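Local coordinates for photosystem II assembly protein Ycf48 (Thermosynechococcus elongatus, PDB 5OJ5) that probably assists early assembly of photosystem II and the replacement of photodamaged D1, whose C-terminal extension it binds, at residues Asn45-Ile50 / Gly326-Gln331; Leu59-Ile64 / Gln86-Arg91; His68-Gly73 / Leu78-Asp83. All blocks are in the same frame, centred on the assembly; numbering follows the deposited sequence. Where two conformers were deposited one is given.

Contact 1. Residues Asn45-Ile50 / Gly326-Gln331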
loop_
_atom_site.group_PDB
_atom_site.type_symbol
_atom_site.label_atom_id
_atom_site.label_comp_id
_atom_site.label_asym_id
_atom_site.label_seq_id
_atom_site.Cartn_x
_atom_site.Cartn_y
_atom_site.Cartn_z
ATOM N N ASN A 45 22.076 -6.597 -2.112
ATOM C CA ASN A 45 20.889 -6.415 -1.300
ATOM C C ASN A 45 20.802 -4.947 -0.895
ATOM O O ASN A 45 21.591 -4.507 -0.040
ATOM C CB ASN A 45 20.970 -7.263 -0.049
ATOM C CG ASN A 45 19.876 -6.848 0.936
ATOM O OD1 ASN A 45 18.749 -6.505 0.523
ATOM N ND2 ASN A 45 20.208 -6.775 2.207
ATOM N N PRO A 46 19.850 -4.170 -1.423
ATOM C CA PRO A 46 19.739 -2.757 -1.076
ATOM C C PRO A 46 18.917 -2.523 0.179
ATOM O O PRO A 46 18.766 -1.382 0.613
ATOM C CB PRO A 46 19.015 -2.174 -2.296
ATOM C CG PRO A 46 18.127 -3.296 -2.768
ATOM C CD PRO A 46 18.908 -4.551 -2.500
ATOM N N TRP A 47 18.380 -3.544 0.801
ATOM C CA TRP A 47 17.412 -3.351 1.871
ATOM C C TRP A 47 18.068 -3.506 3.228
ATOM O O TRP A 47 18.623 -4.559 3.545
ATOM C CB TRP A 47 16.263 -4.332 1.706
ATOM C CG TRP A 47 15.468 -4.097 0.464
ATOM C CD1 TRP A 47 15.515 -4.823 -0.699
ATOM C CD2 TRP A 47 14.517 -3.062 0.231
ATOM N NE1 TRP A 47 14.659 -4.314 -1.627
ATOM C CE2 TRP A 47 14.026 -3.230 -1.091
ATOM C CE3 TRP A 47 13.998 -2.024 1.022
ATOM C CZ2 TRP A 47 13.038 -2.393 -1.630
ATOM C CZ3 TRP A 47 13.017 -1.202 0.488
ATOM C CH2 TRP A 47 12.543 -1.400 -0.832
ATOM N N GLU A 48 17.978 -2.482 4.035
ATOM C CA GLU A 48 18.472 -2.549 5.406
ATOM C C GLU A 48 17.305 -2.712 6.372
ATOM O O GLU A 48 16.330 -1.970 6.308
ATOM C CB GLU A 48 19.277 -1.302 5.717
ATOM C CG GLU A 48 18.600 0.013 5.866
ATOM C CD GLU A 48 19.482 1.014 6.620
ATOM O OE1 GLU A 48 18.914 1.983 7.181
ATOM O OE2 GLU A 48 20.738 0.832 6.669
ATOM N N ALA A 49 17.391 -3.657 7.282
ATOM C CA ALA A 49 16.337 -3.904 8.248
ATOM C C ALA A 49 16.453 -2.918 9.405
ATOM O O ALA A 49 17.536 -2.685 9.928
ATOM C CB ALA A 49 16.387 -5.330 8.786
ATOM N N ILE A 50 15.343 -2.320 9.767
ATOM C CA ILE A 50 15.194 -1.387 10.885
ATOM C C ILE A 50 14.132 -1.966 11.804
ATOM O O ILE A 50 13.075 -2.431 11.360
ATOM C CB ILE A 50 14.761 0.010 10.368
ATOM C CG1 ILE A 50 15.887 0.658 9.542
ATOM C CG2 ILE A 50 14.344 0.924 11.551
ATOM C CD1 ILE A 50 15.491 1.912 8.820
ATOM N N GLY A 326 12.718 4.113 -0.493
ATOM C CA GLY A 326 11.651 3.131 -0.439
ATOM C C GLY A 326 11.707 2.322 0.823
ATOM O O GLY A 326 12.744 2.247 1.490
ATOM N N PHE A 327 10.570 1.715 1.143
ATOM C CA PHE A 327 10.387 1.001 2.384
ATOM C C PHE A 327 9.525 -0.216 2.144
ATOM O O PHE A 327 8.626 -0.222 1.297
ATOM C CB PHE A 327 9.721 1.889 3.445
ATOM C CG PHE A 327 10.562 3.026 3.821
ATOM C CD1 PHE A 327 11.445 2.955 4.862
ATOM C CD2 PHE A 327 10.484 4.200 3.053
ATOM C CE1 PHE A 327 12.257 4.070 5.127
ATOM C CE2 PHE A 327 11.267 5.273 3.309
ATOM C CZ PHE A 327 12.126 5.205 4.318
ATOM N N ILE A 328 9.787 -1.244 2.921
ATOM C CA ILE A 328 8.931 -2.426 2.949
ATOM C C ILE A 328 8.447 -2.602 4.379
ATOM O O ILE A 328 9.239 -2.556 5.327
ATOM C CB ILE A 328 9.678 -3.669 2.466
ATOM C CG1 ILE A 328 10.019 -3.449 0.983
ATOM C CG2 ILE A 328 8.836 -4.905 2.656
ATOM C CD1 ILE A 328 10.832 -4.541 0.343
ATOM N N LEU A 329 7.142 -2.750 4.525
ATOM C CA LEU A 329 6.501 -2.948 5.825
ATOM C C LEU A 329 6.466 -4.436 6.185
ATOM O O LEU A 329 5.933 -5.254 5.422
ATOM C CB LEU A 329 5.092 -2.344 5.838
ATOM C CG LEU A 329 4.941 -0.916 5.333
ATOM C CD1 LEU A 329 3.525 -0.445 5.497
ATOM C CD2 LEU A 329 5.842 0.092 5.983
ATOM N N GLY A 330 7.102 -4.779 7.290
ATOM C CA GLY A 330 7.057 -6.093 7.880
ATOM C C GLY A 330 6.088 -6.158 9.036
ATOM O O GLY A 330 5.258 -5.269 9.224
ATOM N N GLN A 331 6.248 -7.162 9.877
ATOM C CA GLN A 331 5.408 -7.346 11.061
ATOM C C GLN A 331 6.134 -6.805 12.269
ATOM O O GLN A 331 7.355 -6.683 12.271
ATOM C CB GLN A 331 5.145 -8.833 11.291
ATOM C CG GLN A 331 4.478 -9.521 10.163
ATOM C CD GLN A 331 4.466 -11.003 10.328
ATOM O OE1 GLN A 331 5.319 -11.693 9.813
ATOM N NE2 GLN A 331 3.496 -11.516 11.089
#
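Trp47 and Phe327 have the nearest CA pair of the two segments, 8.3 Å apart, and the axes of strands 47-50 and 326-329 run in roughly the same sense, 52° from parallel. That spacing is too wide for backbone pairing, and no hydrogen bond links the segments. Strand 334-338 lies between them in the sheet and bonds to both: Glu48 and Ile50 pair with Arg337 and Leu335, while Gly326 pairs with Tyr338. The direct contact is therefore made by side chains reaching past the middle strand, chiefly Trp47 on Ile328. Ile328 CD1 sits over one face of the indole, 3.6 Å from the centroid of the six-membered ring and only 10° off its normal, which is a CH-pi contact. CG1 follows behind, 3.7 Å from Trp47 CH2. Ile328 CG1 lies anti to its own carbonyl carbon (chi1 -65°), and the extended chi2 carries the methyl out over the ring. The far rim of the indole reaches the backbone of strand 326-329: Trp47 CZ3 is 3.6 Å from Gly326 O, and Phe327 N lies near the ring plane at the edge. At the base of the tryptophan, Asn45 OD1 accepts from Trp47 N at 3.0 Å in an Asx turn, and Asn45 ND2 returns a bond to Trp47 O, so this amide ties down the start of the strand. Trp284 and Tyr338 meet the indole edge-to-face. An N-terminal strand placed outermost beside three C-terminal ones is the "velcro" closure by which many beta-propellers complete their ring, seven-bladed in this protein.

Contact 2. Residues Leu59-Ile64 / Gln86-Arg91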
loop_
_atom_site.group_PDB
_atom_site.type_symbol
_atom_site.label_atom_id
_atom_site.label_comp_id
_atom_site.label_asym_id
_atom_site.label_seq_id
_atom_site.Cartn_x
_atom_site.Cartn_y
_atom_site.Cartn_z
ATOM N N LEU A 59 1.031 0.064 8.829
ATOM C CA LEU A 59 0.137 -0.111 7.695
ATOM C C LEU A 59 0.380 0.830 6.538
ATOM O O LEU A 59 0.017 0.497 5.405
ATOM C CB LEU A 59 -1.308 -0.028 8.157
ATOM C CG LEU A 59 -1.697 -1.105 9.181
ATOM C CD1 LEU A 59 -3.127 -0.847 9.655
ATOM C CD2 LEU A 59 -1.580 -2.495 8.547
ATOM N N ASP A 60 0.923 2.022 6.769
ATOM C CA ASP A 60 1.100 2.966 5.668
ATOM C C ASP A 60 2.151 3.995 6.039
ATOM O O ASP A 60 2.501 4.174 7.216
ATOM C CB ASP A 60 -0.232 3.613 5.278
ATOM C CG ASP A 60 -0.234 4.162 3.857
ATOM O OD1 ASP A 60 0.651 3.785 3.025
ATOM O OD2 ASP A 60 -1.150 4.962 3.581
ATOM N N MET A 61 2.627 4.721 5.022
ATOM C CA MET A 61 3.685 5.710 5.162
ATOM C C MET A 61 3.522 6.747 4.064
ATOM O O MET A 61 3.194 6.395 2.944
ATOM C CB MET A 61 5.044 4.997 5.111
ATOM C CG MET A 61 6.266 5.891 5.250
ATOM S SD MET A 61 7.844 5.064 4.973
ATOM C CE MET A 61 7.848 3.849 6.269
ATOM N N SER A 62 3.824 8.006 4.381
ATOM C CA SER A 62 3.795 9.078 3.382
ATOM C C SER A 62 4.780 10.163 3.764
ATOM O O SER A 62 4.972 10.440 4.961
ATOM C CB SER A 62 2.370 9.632 3.250
ATOM O OG SER A 62 2.270 10.575 2.194
ATOM N N PHE A 63 5.403 10.776 2.762
ATOM C CA PHE A 63 6.395 11.804 2.970
ATOM C C PHE A 63 5.891 13.186 2.546
ATOM O O PHE A 63 5.234 13.354 1.510
ATOM C CB PHE A 63 7.698 11.467 2.239
ATOM C CG PHE A 63 8.579 10.536 3.028
ATOM C CD1 PHE A 63 9.629 11.019 3.805
ATOM C CD2 PHE A 63 8.334 9.191 3.051
ATOM C CE1 PHE A 63 10.401 10.171 4.579
ATOM C CE2 PHE A 63 9.124 8.332 3.850
ATOM C CZ PHE A 63 10.140 8.837 4.611
ATOM N N ILE A 64 6.253 14.186 3.341
ATOM C CA ILE A 64 6.094 15.588 2.970
ATOM C C ILE A 64 7.109 15.975 1.910
ATOM O O ILE A 64 6.790 16.645 0.928
ATOM C CB ILE A 64 6.285 16.446 4.230
ATOM C CG1 ILE A 64 5.124 16.193 5.190
ATOM C CG2 ILE A 64 6.405 17.934 3.865
ATOM C CD1 ILE A 64 5.346 16.283 6.623
ATOM N N GLN A 86 15.477 6.984 8.227
ATOM C CA GLN A 86 16.461 6.220 8.997
ATOM C C GLN A 86 16.041 6.070 10.455
ATOM O O GLN A 86 16.225 5.005 11.045
ATOM C CB GLN A 86 17.817 6.914 8.949
ATOM C CG GLN A 86 18.329 7.089 7.534
ATOM C CD GLN A 86 19.583 7.886 7.500
ATOM O OE1 GLN A 86 20.644 7.384 7.845
ATOM N NE2 GLN A 86 19.465 9.176 7.151
ATOM N N THR A 87 15.450 7.112 11.051
ATOM C CA THR A 87 15.044 7.082 12.443
ATOM C C THR A 87 13.631 7.651 12.535
ATOM O O THR A 87 13.267 8.590 11.819
ATOM C CB THR A 87 15.985 7.806 13.357
ATOM O OG1 THR A 87 15.936 9.179 13.056
ATOM C CG2 THR A 87 17.391 7.329 13.183
ATOM N N TRP A 88 12.869 7.083 13.454
ATOM C CA TRP A 88 11.466 7.389 13.614
ATOM C C TRP A 88 11.163 7.652 15.071
ATOM O O TRP A 88 11.598 6.900 15.952
ATOM C CB TRP A 88 10.628 6.208 13.107
ATOM C CG TRP A 88 10.785 5.956 11.616
ATOM C CD1 TRP A 88 11.754 5.209 11.006
ATOM C CD2 TRP A 88 9.960 6.503 10.590
ATOM N NE1 TRP A 88 11.558 5.223 9.658
ATOM C CE2 TRP A 88 10.465 6.009 9.370
ATOM C CE3 TRP A 88 8.840 7.345 10.594
ATOM C CZ2 TRP A 88 9.888 6.330 8.141
ATOM C CZ3 TRP A 88 8.264 7.685 9.374
ATOM C CH2 TRP A 88 8.796 7.179 8.150
ATOM N N GLU A 89 10.354 8.662 15.317
ATOM C CA GLU A 89 9.966 9.068 16.662
ATOM C C GLU A 89 8.481 8.846 16.868
ATOM O O GLU A 89 7.677 9.396 16.096
ATOM C CB GLU A 89 10.304 10.538 16.899
ATOM C CG GLU A 89 11.801 10.804 16.954
ATOM C CD GLU A 89 12.445 10.397 18.273
ATOM O OE1 GLU A 89 11.733 10.023 19.221
ATOM O OE2 GLU A 89 13.686 10.473 18.363
ATOM N N PRO A 90 8.058 8.102 17.898
ATOM C CA PRO A 90 6.625 7.924 18.132
ATOM C C PRO A 90 5.975 9.222 18.569
ATOM O O PRO A 90 6.549 10.025 19.301
ATOM C CB PRO A 90 6.553 6.894 19.262
ATOM C CG PRO A 90 7.889 6.383 19.402
ATOM C CD PRO A 90 8.892 7.304 18.820
ATOM N N ARG A 91 4.733 9.388 18.132
ATOM C CA ARG A 91 3.854 10.465 18.543
ATOM C C ARG A 91 2.554 9.847 19.021
ATOM O O ARG A 91 1.957 9.071 18.293
ATOM C CB ARG A 91 3.604 11.377 17.336
ATOM C CG ARG A 91 4.936 11.849 16.609
ATOM C CD ARG A 91 5.502 12.907 17.390
ATOM N NE ARG A 91 6.717 13.399 16.752
ATOM C CZ ARG A 91 7.879 13.343 17.364
ATOM N NH1 ARG A 91 7.950 12.693 18.508
ATOM N NH2 ARG A 91 8.955 13.895 16.830
#
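Trp88 brings the outer rim of its six-membered ring against the end of Met61, with Trp88 CZ2 3.7 Å from Met61 CE. The sulfur lies beside the same rim: Met61 SD is 3.9 Å from Trp88 CH2. Measured to the centroid of the six-membered ring, Met61 SD stands 5.0 Å away and 66° off the normal, a Met-aromatic contact of oblique geometry. The methionine starts extended, with CG trans to the backbone N (chi1 -180°), and bends only at chi3, which turns the methyl toward the indole. These values describe one of two deposited conformers of Met61, so the exact sulfur and methyl positions are not unique. Phe63 adds a lighter touch from two residues along the strand, its CZ 4.1 Å from Trp88 CH2, and these two aromatic side chains cross at about a right angle. The CA atoms of Met61 and Trp88 are 11.6 Å apart, and no hydrogen bond joins the segments. The hairpin of strands 69-73 and 77-81 lies between them in the sheet, and its Leu71, Met79 and Thr81 touch Trp88. Trp88 NE1 also bonds to Gly85 O just ahead of the segment, holding the polar corner of the indole. On the other face of the sheet, which carries Trp70 and Leu78, Arg91 packs on an apolar side chain of the bound peptide. Joining strand 58-63 to segment 86-91, which carries the outermost strand 89-90, the contact forms part of the apolar layer on the face of this blade that meets the blade of strand 325-329, as in the blade packing of beta-propellers.

Contact 3. Residues His68-Gly73 / Leu78-Asp83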
loop_
_atom_site.group_PDB
_atom_site.type_symbol
_atom_site.label_atom_id
_atom_site.label_comp_id
_atom_site.label_asym_id
_atom_site.label_seq_id
_atom_site.Cartn_x
_atom_site.Cartn_y
_atom_site.Cartn_z
ATOM N N HIS A 68 11.234 14.418 5.479
ATOM C CA HIS A 68 10.234 14.513 6.535
ATOM C C HIS A 68 9.027 13.673 6.144
ATOM O O HIS A 68 8.422 13.912 5.101
ATOM C CB HIS A 68 9.830 15.977 6.689
ATOM C CG HIS A 68 8.957 16.259 7.873
ATOM N ND1 HIS A 68 8.276 17.454 8.015
ATOM C CD2 HIS A 68 8.706 15.541 8.995
ATOM C CE1 HIS A 68 7.631 17.454 9.173
ATOM N NE2 HIS A 68 7.864 16.295 9.778
ATOM N N GLY A 69 8.698 12.692 6.976
ATOM C CA GLY A 69 7.583 11.823 6.676
ATOM C C GLY A 69 6.984 11.216 7.914
ATOM O O GLY A 69 7.462 11.404 9.040
ATOM N N TRP A 70 5.904 10.465 7.697
ATOM C CA TRP A 70 5.073 9.886 8.744
ATOM C C TRP A 70 4.692 8.465 8.385
ATOM O O TRP A 70 4.460 8.154 7.204
ATOM C CB TRP A 70 3.786 10.728 8.930
ATOM C CG TRP A 70 4.036 12.085 9.529
ATOM C CD1 TRP A 70 4.414 13.208 8.875
ATOM C CD2 TRP A 70 3.956 12.421 10.908
ATOM N NE1 TRP A 70 4.603 14.242 9.783
ATOM C CE2 TRP A 70 4.284 13.784 11.029
ATOM C CE3 TRP A 70 3.602 11.705 12.052
ATOM C CZ2 TRP A 70 4.282 14.459 12.263
ATOM C CZ3 TRP A 70 3.573 12.418 13.270
ATOM C CH2 TRP A 70 3.896 13.758 13.344
ATOM N N LEU A 71 4.558 7.631 9.405
ATOM C CA LEU A 71 4.002 6.299 9.239
ATOM C C LEU A 71 2.915 6.083 10.286
ATOM O O LEU A 71 2.886 6.751 11.337
ATOM C CB LEU A 71 5.074 5.216 9.264
ATOM C CG LEU A 71 5.925 5.023 10.533
ATOM C CD1 LEU A 71 5.131 4.301 11.644
ATOM C CD2 LEU A 71 7.202 4.260 10.211
ATOM N N VAL A 72 2.005 5.159 9.964
ATOM C CA VAL A 72 0.851 4.899 10.806
ATOM C C VAL A 72 0.586 3.402 10.854
ATOM O O VAL A 72 0.943 2.653 9.931
ATOM C CB VAL A 72 -0.428 5.633 10.332
ATOM C CG1 VAL A 72 -0.210 7.124 10.306
ATOM C CG2 VAL A 72 -0.896 5.130 8.962
ATOM N N GLY A 73 -0.123 2.963 11.901
ATOM C CA GLY A 73 -0.538 1.570 11.950
ATOM C C GLY A 73 -1.512 1.279 13.048
ATOM O O GLY A 73 -2.304 2.125 13.486
ATOM N N LEU A 78 1.600 6.169 15.337
ATOM C CA LEU A 78 1.951 7.312 14.513
ATOM C C LEU A 78 3.414 7.601 14.793
ATOM O O LEU A 78 3.795 7.754 15.969
ATOM C CB LEU A 78 1.097 8.482 14.972
ATOM C CG LEU A 78 1.253 9.794 14.242
ATOM C CD1 LEU A 78 0.926 9.673 12.741
ATOM C CD2 LEU A 78 0.385 10.898 14.846
ATOM N N MET A 79 4.267 7.674 13.758
ATOM C CA MET A 79 5.666 8.042 13.970
ATOM C C MET A 79 6.121 8.999 12.897
ATOM O O MET A 79 5.623 8.969 11.756
ATOM C CB MET A 79 6.605 6.844 13.982
ATOM C CG MET A 79 6.192 5.753 14.945
ATOM S SD MET A 79 7.568 4.620 15.208
ATOM C CE MET A 79 6.830 3.436 16.295
ATOM N N GLU A 80 7.095 9.832 13.249
ATOM C CA GLU A 80 7.600 10.889 12.393
ATOM C C GLU A 80 9.093 10.678 12.170
ATOM O O GLU A 80 9.830 10.378 13.111
ATOM C CB GLU A 80 7.385 12.243 13.096
ATOM C CG GLU A 80 7.808 13.465 12.317
ATOM C CD GLU A 80 7.503 14.759 13.041
ATOM O OE1 GLU A 80 7.320 14.740 14.275
ATOM O OE2 GLU A 80 7.442 15.816 12.356
ATOM N N THR A 81 9.561 10.915 10.935
ATOM C CA THR A 81 10.992 10.959 10.623
ATOM C C THR A 81 11.332 12.337 10.079
ATOM O O THR A 81 10.524 12.967 9.374
ATOM C CB THR A 81 11.367 9.862 9.584
ATOM O OG1 THR A 81 12.791 9.869 9.434
ATOM C CG2 THR A 81 10.742 10.064 8.215
ATOM N N ARG A 82 12.576 12.756 10.343
ATOM C CA ARG A 82 13.148 13.950 9.754
ATOM C C ARG A 82 14.411 13.659 8.977
ATOM O O ARG A 82 15.023 14.602 8.445
ATOM C CB ARG A 82 13.460 14.976 10.850
ATOM C CG ARG A 82 12.317 15.338 11.655
ATOM C CD ARG A 82 11.636 16.452 11.097
ATOM N NE ARG A 82 10.727 16.945 12.129
ATOM C CZ ARG A 82 10.165 18.124 12.073
ATOM N NH1 ARG A 82 10.456 18.880 11.039
ATOM N NH2 ARG A 82 9.323 18.514 13.018
ATOM N N ASP A 83 14.814 12.398 8.871
ATOM C CA ASP A 83 16.061 12.025 8.217
ATOM C C ASP A 83 15.833 11.025 7.092
ATOM O O ASP A 83 16.695 10.191 6.792
ATOM C CB ASP A 83 17.091 11.546 9.244
ATOM C CG ASP A 83 16.678 10.294 9.972
ATOM O OD1 ASP A 83 15.644 9.657 9.633
ATOM O OD2 ASP A 83 17.404 9.903 10.919
#
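Leu71 and Met79 form a hydrogen-bonded pair in an antiparallel beta hairpin, the middle two strands of a propeller blade; the axes of strands 69-73 and 78-81 come within 4.8 Å at 161°. Backbone bonds come first: Leu71 and Met79 exchange two, both 2.9 Å from N to O, and Gly69 and Thr81 exchange another two. Trp70 with Glu80 and Val72 with Leu78 are the non-hydrogen-bonded pairs. Apolar packing follows the two faces. On one, Leu71 CD1 meets Met79 CB; on the other, Leu78 CD1 bridges Trp70 CE3 and Val72 CG1. Glu80 CB makes a CH-pi contact 3.7 Å from the centroid of the six-membered ring of Trp70. Trans to its backbone N (chi1 -178°), Glu80 CG lies over the same face, 3.7 Å from Trp70 CZ2. Trp70 NE1 itself bonds to Gly127 O. Polar and charged contacts gather at the open end of the hairpin, away from its turn, where Arg91 and Gln129 also grip the Glu80 carboxylate. The guanidinium of Arg82 stacks flat on the imidazole of His68, centres 4.1 Å apart and planes at 4°. In its own ring plane, His68 NE2 donates to the anti lone pair of Glu80 OE2 at 2.7 Å.

From the N terminus the chain first lays down strand 47-51, which contact 1 joins to strand 325-329 near the other end, closing a loop that takes in nearly the whole propeller. The chain then enters the next blade. Contact 2 closes a shorter loop between 59-64 and 86-91, and inside it contact 3 closes the hairpin of 68-73 and 78-83. The three are thus nested without crossing. Contacts 2 and 3 share one sheet, their centres 2 Å apart, and Thr81 OG1 hydrogen-bonds Thr87 O at 2.7 Å. Contact 1 belongs to the adjoining blade: Phe327 CE2 is 3.8 Å from Phe63 CE2, joining the two sheets, whereas contacts 1 and 3 do not touch.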